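Local coordinates for Lmo1340 protein (PDB 4NLM), which is of unknown function but is probably a surface lipoprotein, built around a YqgU-like six-bladed beta-propeller domain, at residues Lys133-Thr138 / Thr153-Trp158. Sequence-based numbering, arbitrary orientation. Where two conformers were deposited one is given.
Sequences KPLTTT and TYSPEW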
loop_
_atom_site.group_PDB
_atom_site.type_symbol
_atom_site.label_atom_id
_atom_site.label_comp_id
_atom_site.label_asym_id
_atom_site.label_seq_id
_atom_site.Cartn_x
_atom_site.Cartn_y
_atom_site.Cartn_z
ATOM N N LYS A 133 -0.144 -23.225 -1.146
ATOM C CA LYS A 133 1.243 -23.511 -0.805
ATOM C C LYS A 133 1.937 -22.198 -0.423
ATOM O O LYS A 133 1.514 -21.134 -0.843
ATOM C CB LYS A 133 1.957 -24.190 -1.982
ATOM C CG LYS A 133 1.349 -25.517 -2.395
ATOM C CD LYS A 133 1.254 -26.488 -1.228
ATOM C CE LYS A 133 0.520 -27.761 -1.598
ATOM N NZ LYS A 133 1.273 -28.604 -2.563
ATOM N N PRO A 134 2.992 -22.262 0.399
ATOM C CA PRO A 134 3.657 -21.013 0.807
ATOM C C PRO A 134 4.520 -20.466 -0.303
ATOM O O PRO A 134 5.699 -20.795 -0.421
ATOM C CB PRO A 134 4.499 -21.425 2.012
ATOM C CG PRO A 134 4.661 -22.892 1.888
ATOM C CD PRO A 134 3.545 -23.445 1.079
ATOM N N LEU A 135 3.923 -19.632 -1.118
ATOM C CA LEU A 135 4.586 -19.032 -2.231
ATOM C C LEU A 135 4.522 -17.528 -2.122
ATOM O O LEU A 135 3.570 -16.948 -1.564
ATOM C CB LEU A 135 3.873 -19.445 -3.499
ATOM C CG LEU A 135 3.919 -20.948 -3.739
ATOM C CD1 LEU A 135 2.959 -21.264 -4.850
ATOM C CD2 LEU A 135 5.326 -21.441 -4.071
ATOM N N THR A 136 5.501 -16.885 -2.737
ATOM C CA THR A 136 5.507 -15.428 -2.758
ATOM C C THR A 136 4.313 -14.915 -3.506
ATOM O O THR A 136 4.101 -15.272 -4.673
ATOM C CB THR A 136 6.819 -14.932 -3.412
ATOM O OG1 THR A 136 7.933 -15.446 -2.684
ATOM C CG2 THR A 136 6.858 -13.402 -3.469
ATOM N N THR A 137 3.584 -14.017 -2.848
ATOM C CA THR A 137 2.303 -13.545 -3.379
ATOM C C THR A 137 2.124 -12.059 -3.097
ATOM O O THR A 137 2.433 -11.571 -2.004
ATOM C CB THR A 137 1.161 -14.314 -2.699
ATOM O OG1 THR A 137 1.363 -15.727 -2.835
ATOM C CG2 THR A 137 -0.172 -13.942 -3.302
ATOM N N THR A 138 1.551 -11.365 -4.071
ATOM C CA THR A 138 1.225 -9.952 -3.919
ATOM C C THR A 138 -0.289 -9.828 -4.068
ATOM O O THR A 138 -0.857 -10.344 -5.037
ATOM C CB THR A 138 1.950 -9.067 -4.964
ATOM O OG1 THR A 138 3.344 -9.325 -4.903
ATOM C CG2 THR A 138 1.688 -7.589 -4.726
ATOM N N THR A 153 0.940 -14.736 -7.900
ATOM C CA THR A 153 1.791 -15.747 -7.276
ATOM C C THR A 153 2.998 -16.038 -8.145
ATOM O O THR A 153 2.901 -16.104 -9.372
ATOM C CB THR A 153 1.032 -17.063 -7.036
ATOM O OG1 THR A 153 0.356 -17.467 -8.235
ATOM C CG2 THR A 153 0.021 -16.905 -5.939
ATOM N N TYR A 154 4.144 -16.187 -7.488
ATOM C CA TYR A 154 5.406 -16.426 -8.166
ATOM C C TYR A 154 5.981 -17.789 -7.798
ATOM O O TYR A 154 5.881 -18.201 -6.643
ATOM C CB TYR A 154 6.448 -15.397 -7.730
ATOM C CG TYR A 154 6.136 -13.979 -8.090
ATOM C CD1 TYR A 154 5.363 -13.185 -7.250
ATOM C CD2 TYR A 154 6.573 -13.433 -9.285
ATOM C CE1 TYR A 154 5.085 -11.874 -7.571
ATOM C CE2 TYR A 154 6.282 -12.119 -9.624
ATOM C CZ TYR A 154 5.551 -11.345 -8.756
ATOM O OH TYR A 154 5.257 -10.040 -9.072
ATOM N N SER A 155 6.510 -18.492 -8.784
ATOM C CA SER A 155 7.242 -19.733 -8.564
ATOM C C SER A 155 8.047 -20.009 -9.815
ATOM O O SER A 155 7.638 -19.632 -10.905
ATOM C CB SER A 155 6.277 -20.885 -8.325
ATOM O OG SER A 155 6.964 -22.068 -7.966
ATOM N N PRO A 156 9.224 -20.665 -9.674
ATOM C CA PRO A 156 9.994 -20.937 -10.891
ATOM C C PRO A 156 9.294 -21.827 -11.902
ATOM O O PRO A 156 9.644 -21.804 -13.081
ATOM C CB PRO A 156 11.254 -21.643 -10.378
ATOM C CG PRO A 156 11.329 -21.373 -8.922
ATOM C CD PRO A 156 9.951 -21.036 -8.451
ATOM N N GLU A 157 8.301 -22.585 -11.455
ATOM C CA GLU A 157 7.590 -23.475 -12.344
ATOM C C GLU A 157 6.716 -22.740 -13.345
ATOM O O GLU A 157 6.316 -23.324 -14.367
ATOM C CB GLU A 157 6.688 -24.418 -11.566
ATOM C CG GLU A 157 7.414 -25.479 -10.785
ATOM C CD GLU A 157 7.938 -24.989 -9.478
ATOM O OE1 GLU A 157 7.797 -23.800 -9.182
ATOM O OE2 GLU A 157 8.465 -25.796 -8.727
ATOM N N TRP A 158 6.326 -21.501 -13.045
ATOM C CA TRP A 158 5.454 -20.750 -13.956
ATOM C C TRP A 158 5.751 -19.254 -14.087
ATOM O O TRP A 158 5.042 -18.553 -14.791
ATOM C CB TRP A 158 3.993 -20.912 -13.532
ATOM C CG TRP A 158 3.658 -20.359 -12.184
ATOM C CD1 TRP A 158 3.446 -19.038 -11.853
ATOM C CD2 TRP A 158 3.427 -21.104 -10.989
ATOM N NE1 TRP A 158 3.132 -18.939 -10.532
ATOM C CE2 TRP A 158 3.119 -20.183 -9.972
ATOM C CE3 TRP A 158 3.500 -22.468 -10.663
ATOM C CZ2 TRP A 158 2.835 -20.578 -8.690
ATOM C CZ3 TRP A 158 3.244 -22.846 -9.388
ATOM C CH2 TRP A 158 2.891 -21.921 -8.415
HETATM O O HOH W 1 7.323 -18.355 -4.368
HETATM O O HOH W 2 4.446 -8.416 -7.195
#
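Tyr154 and Thr136 meet at the open end of the antiparallel hairpin formed by strands 137-141 and 148-155, the first two strands of one propeller blade. Tyr154 N donates to Thr136 O at 3.0 Å. The same oxygen also takes a weaker CA-H...O contact from Thr153, so one carbonyl meets two successive residues of the other strand.

The Tyr154 side chain runs outward from a CB that lies 3.9 Å from Thr136 O. With CG anti to the carbonyl carbon (chi1 -64°), the ring runs along the first strand with an edge turned to it. CD1 meets Thr136 O in the ring plane at 3.5 Å and brushes the methyl CG2 of Thr136; CE1 passes Thr138 OG1. At the tip, a water bonded to both OH and Thr138 OG1 ties the phenol back to the strand. Another water takes the N-H of Thr136 and donates to Tyr154 O, filling in for a direct backbone bond.

Thr137 and Thr153 form a non-hydrogen-bonded pair, their side chains side by side on one face of the sheet. In the conformer given, Thr153 CG2 rests against Thr137 OG1, while the Thr153 hydroxyl bonds to Gln161 on the next strand. Thr137 OG1 donates to Leu135 O, an oxygen that also serves Tyr106 OH of the preceding blade.

Beyond the strand ends, Leu135 CD1 touches the edge of the Trp158 indole at CH2, 3.6 Å away. That indole is steadied by Ser155 CB over one face and by NE1, which donates to Thr153 O at 3.1 Å with the oxygen only 6° out of the ring plane.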